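Local coordinates for Dbv8 protein (Nonomuraea, PDB 4MFZ) that probably transfers a long fatty acyl chain from acyl-CoA, here bound as decanoyl-CoA, to an amino group of a glycopeptide antibiotic, at residues F297-N302 with L309-T314. Residues are numbered along the deposited sequence; the frame is centred on the assembly and turned at random.
With MFK (decanoyl-CoA), chain B.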
loop_
_atom_site.group_PDB
_atom_site.type_symbol
_atom_site.label_atom_id
_atom_site.label_comp_id
_atom_site.label_asym_id
_atom_site.label_seq_id
_atom_site.Cartn_x
_atom_site.Cartn_y
_atom_site.Cartn_z
ATOM N N PHE A 297 9.177 -8.065 -6.350
ATOM C CA PHE A 297 7.831 -8.500 -6.658
ATOM C C PHE A 297 7.783 -9.951 -7.129
ATOM O O PHE A 297 6.714 -10.554 -7.148
ATOM C CB PHE A 297 7.191 -7.584 -7.695
ATOM C CG PHE A 297 6.870 -6.198 -7.180
ATOM C CD1 PHE A 297 5.632 -5.923 -6.586
ATOM C CD2 PHE A 297 7.793 -5.158 -7.313
ATOM C CE1 PHE A 297 5.339 -4.645 -6.122
ATOM C CE2 PHE A 297 7.511 -3.882 -6.853
ATOM C CZ PHE A 297 6.283 -3.627 -6.253
ATOM N N VAL A 298 8.918 -10.511 -7.534
ATOM C CA VAL A 298 8.919 -11.916 -7.940
ATOM C C VAL A 298 9.287 -12.830 -6.761
ATOM O O VAL A 298 8.750 -13.930 -6.659
ATOM C CB VAL A 298 9.793 -12.196 -9.189
ATOM C CG1 VAL A 298 9.744 -13.666 -9.582
ATOM C CG2 VAL A 298 9.320 -11.358 -10.365
ATOM N N PHE A 299 10.165 -12.366 -5.865
ATOM C CA PHE A 299 10.652 -13.213 -4.758
ATOM C C PHE A 299 10.465 -12.646 -3.365
ATOM O O PHE A 299 10.694 -13.342 -2.393
ATOM C CB PHE A 299 12.143 -13.536 -4.904
ATOM C CG PHE A 299 12.498 -14.260 -6.159
ATOM C CD1 PHE A 299 12.321 -15.647 -6.260
ATOM C CD2 PHE A 299 13.054 -13.568 -7.228
ATOM C CE1 PHE A 299 12.673 -16.323 -7.431
ATOM C CE2 PHE A 299 13.415 -14.233 -8.400
ATOM C CZ PHE A 299 13.224 -15.616 -8.499
ATOM N N ARG A 300 10.110 -11.374 -3.269
ATOM C CA ARG A 300 10.016 -10.677 -1.987
ATOM C C ARG A 300 11.389 -10.798 -1.329
ATOM O O ARG A 300 11.560 -11.085 -0.122
ATOM C CB ARG A 300 8.849 -11.212 -1.161
ATOM C CG ARG A 300 7.899 -10.150 -0.636
ATOM C CD ARG A 300 7.585 -9.008 -1.610
ATOM N NE ARG A 300 6.334 -9.159 -2.363
ATOM C CZ ARG A 300 5.587 -8.136 -2.791
ATOM N NH1 ARG A 300 5.946 -6.874 -2.537
ATOM N NH2 ARG A 300 4.464 -8.373 -3.460
ATOM N N TYR A 301 12.360 -10.555 -2.200
ATOM C CA TYR A 301 13.777 -10.759 -1.972
ATOM C C TYR A 301 14.258 -10.104 -0.697
ATOM O O TYR A 301 13.851 -8.986 -0.383
ATOM C CB TYR A 301 14.542 -10.161 -3.146
ATOM C CG TYR A 301 15.995 -10.478 -3.120
ATOM C CD1 TYR A 301 16.422 -11.795 -3.245
ATOM C CD2 TYR A 301 16.949 -9.473 -2.968
ATOM C CE1 TYR A 301 17.755 -12.114 -3.213
ATOM C CE2 TYR A 301 18.288 -9.784 -2.940
ATOM C CZ TYR A 301 18.677 -11.113 -3.065
ATOM O OH TYR A 301 19.989 -11.478 -3.044
ATOM N N ASN A 302 15.137 -10.803 0.021
ATOM C CA ASN A 302 15.759 -10.257 1.220
ATOM C C ASN A 302 17.273 -10.540 1.323
ATOM O O ASN A 302 17.747 -10.957 2.358
ATOM C CB ASN A 302 15.002 -10.737 2.472
ATOM C CG ASN A 302 15.330 -9.917 3.719
ATOM O OD1 ASN A 302 15.637 -8.713 3.648
ATOM N ND2 ASN A 302 15.255 -10.565 4.872
ATOM N N LEU A 309 17.231 -19.073 -4.326
ATOM C CA LEU A 309 15.838 -18.668 -4.635
ATOM C C LEU A 309 15.008 -19.795 -5.278
ATOM O O LEU A 309 15.567 -20.670 -5.949
ATOM C CB LEU A 309 15.798 -17.425 -5.530
ATOM C CG LEU A 309 15.831 -15.998 -4.968
ATOM C CD1 LEU A 309 15.503 -15.893 -3.477
ATOM C CD2 LEU A 309 17.152 -15.321 -5.291
ATOM N N PRO A 310 13.671 -19.783 -5.068
ATOM C CA PRO A 310 12.853 -20.801 -5.748
ATOM C C PRO A 310 12.925 -20.674 -7.279
ATOM O O PRO A 310 13.066 -19.561 -7.811
ATOM C CB PRO A 310 11.435 -20.534 -5.229
ATOM C CG PRO A 310 11.477 -19.144 -4.676
ATOM C CD PRO A 310 12.868 -18.950 -4.152
ATOM N N GLN A 311 12.866 -21.812 -7.967
ATOM C CA GLN A 311 13.003 -21.843 -9.418
ATOM C C GLN A 311 11.890 -22.669 -10.077
ATOM O O GLN A 311 12.173 -23.468 -10.969
ATOM C CB GLN A 311 14.358 -22.437 -9.807
ATOM C CG GLN A 311 15.551 -21.586 -9.445
ATOM C CD GLN A 311 15.682 -20.388 -10.362
ATOM O OE1 GLN A 311 15.163 -19.298 -10.069
ATOM N NE2 GLN A 311 16.357 -20.583 -11.484
ATOM N N ARG A 312 10.642 -22.488 -9.637
ATOM C CA ARG A 312 9.479 -23.174 -10.233
ATOM C C ARG A 312 8.942 -22.561 -11.532
ATOM O O ARG A 312 8.836 -23.240 -12.540
ATOM C CB ARG A 312 8.324 -23.257 -9.237
ATOM C CG ARG A 312 8.430 -24.408 -8.271
ATOM C CD ARG A 312 8.101 -25.729 -8.954
ATOM N NE ARG A 312 8.128 -26.799 -7.962
ATOM C CZ ARG A 312 7.086 -27.174 -7.225
ATOM N NH1 ARG A 312 5.900 -26.590 -7.380
ATOM N NH2 ARG A 312 7.240 -28.144 -6.337
ATOM N N SER A 313 8.563 -21.288 -11.503
ATOM C CA SER A 313 7.907 -20.696 -12.670
ATOM C C SER A 313 8.935 -20.271 -13.702
ATOM O O SER A 313 10.116 -20.099 -13.385
ATOM C CB SER A 313 7.019 -19.516 -12.263
ATOM O OG SER A 313 7.785 -18.333 -12.052
ATOM N N THR A 314 8.490 -20.109 -14.944
ATOM C CA THR A 314 9.408 -19.689 -15.983
ATOM C C THR A 314 9.901 -18.284 -15.693
ATOM O O THR A 314 11.021 -17.970 -16.036
ATOM C CB THR A 314 8.861 -19.809 -17.435
ATOM O OG1 THR A 314 8.649 -18.517 -17.988
ATOM C CG2 THR A 314 7.595 -20.652 -17.541
HETATM C CCG MFK B . -0.143 -6.510 -17.612
HETATM C CCF MFK B . -0.726 -5.180 -18.087
HETATM C CCE MFK B . -0.668 -4.175 -16.957
HETATM C CCD MFK B . 0.722 -3.592 -16.911
HETATM C CCC MFK B . 0.646 -2.251 -16.209
HETATM C CCB MFK B . 1.437 -2.295 -14.925
HETATM C CCA MFK B . 1.623 -0.864 -14.454
HETATM C CBZ MFK B . 0.869 -0.699 -13.144
HETATM C CAK MFK B . 1.860 -0.492 -12.014
HETATM C CAJ MFK B . 1.752 -1.649 -11.011
HETATM O OAL MFK B . 0.678 -2.208 -10.768
HETATM S SAI MFK B . 3.277 -2.053 -10.248
HETATM C CAH MFK B . 2.830 -3.504 -9.203
HETATM C CAG MFK B . 2.602 -4.775 -10.028
HETATM N NAF MFK B . 2.165 -5.818 -9.085
HETATM C CAE MFK B . 2.838 -6.967 -8.899
HETATM O OAM MFK B . 3.848 -7.285 -9.525
HETATM C CAD MFK B . 2.220 -7.918 -7.852
HETATM C CAC MFK B . 2.927 -9.287 -7.900
HETATM N NAB MFK B . 2.844 -9.873 -9.254
HETATM C CAA MFK B . 1.888 -10.778 -9.509
HETATM O OAO MFK B . 1.064 -11.142 -8.656
HETATM C CAN MFK B . 1.879 -11.392 -10.916
HETATM O OAU MFK B . 3.106 -11.089 -11.620
HETATM C CAP MFK B . 0.648 -10.983 -11.755
HETATM C CAR MFK B . 0.592 -9.467 -11.872
HETATM C CAS MFK B . -0.667 -11.461 -11.148
HETATM C CAQ MFK B . 0.783 -11.584 -13.151
HETATM O OAT MFK B . 0.851 -12.986 -13.011
HETATM P PAV MFK B . 0.299 -13.999 -14.137
HETATM O OAX MFK B . -1.083 -13.666 -14.519
HETATM O OAW MFK B . 0.606 -15.387 -13.686
HETATM O OAY MFK B . 1.308 -13.549 -15.309
HETATM P PAZ MFK B . 1.693 -14.367 -16.635
HETATM O OBA MFK B . 2.358 -13.304 -17.593
HETATM O OBB MFK B . 0.549 -15.035 -17.289
HETATM O "O5'" MFK B . 2.955 -15.278 -16.223
HETATM C "C5'" MFK B . 3.641 -16.115 -17.127
HETATM C "C4'" MFK B . 4.704 -16.877 -16.328
HETATM O "O4'" MFK B . 5.401 -16.076 -15.295
HETATM C "C3'" MFK B . 4.089 -18.015 -15.550
HETATM O "O3'" MFK B . 5.075 -19.042 -15.451
HETATM P PBV MFK B . 4.632 -20.575 -15.737
HETATM O OBW MFK B . 3.796 -20.927 -14.438
HETATM O OBY MFK B . 6.038 -21.390 -15.752
HETATM O OBX MFK B . 3.766 -20.791 -16.894
HETATM C "C2'" MFK B . 3.839 -17.351 -14.193
HETATM O "O2'" MFK B . 3.668 -18.270 -13.131
HETATM C "C1'" MFK B . 5.110 -16.586 -13.984
HETATM N N9 MFK B . 4.910 -15.457 -13.037
HETATM C C8 MFK B . 4.285 -14.303 -13.297
HETATM N N7 MFK B . 4.332 -13.554 -12.186
HETATM C C5 MFK B . 5.035 -14.224 -11.260
HETATM C C4 MFK B . 5.383 -15.398 -11.797
HETATM N N3 MFK B . 6.134 -16.267 -11.104
HETATM C C2 MFK B . 6.533 -16.088 -9.684
HETATM N N1 MFK B . 6.084 -14.765 -9.207
HETATM C C6 MFK B . 5.390 -13.928 -9.992
HETATM N N6 MFK B . 5.021 -12.744 -9.509
#
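F299, the last residue of helix 291-299, packs against L309 and P310 in the loop that leads to helix 314-324. Its CB points toward that loop, and CG stands anti to the carbonyl carbon (chi1 -60°). F299 CG is 3.9 Å from L309 CG, which stands over the ring. F299 CD1 meets L309 CG over the face and, at the ring edge, P310 CG at 3.9 Å. F299 CE1 makes the closest approach between the two segments, 3.3 Å from P310 O, which sits at the ring edge near the plane; it also touches L309 CB. CZ approaches the same carbonyl oxygen more loosely. L309 CG makes a CH-pi contact with the F299 ring, 18° off the ring normal. V298 CG1 covers the opposite face, so the ring is held between two aliphatic groups. The L309 branch CD2 turns instead to Y301, where L309 CD2 meets Y301 CE1 at 3.9 Å; the two side chains cross at about a right angle. The Y301 hydroxyl is hydrogen-bonded to the backbone oxygen of Q304. Further along the loop, S313 sits at the N-cap of helix 314-324. S313 OG caps a backbone N in the first turn of that helix and also gives a 2.8 Å hydrogen bond to MFK N3, on the CoA adenine. V298 CG1 also touches the adenine, 3.8 Å from MFK N1. The apolar cluster thus joins helix 291-299 to the loop before helix 314-324, beside the adenine end of the acyl-CoA site in a GNAT-like C-terminal domain.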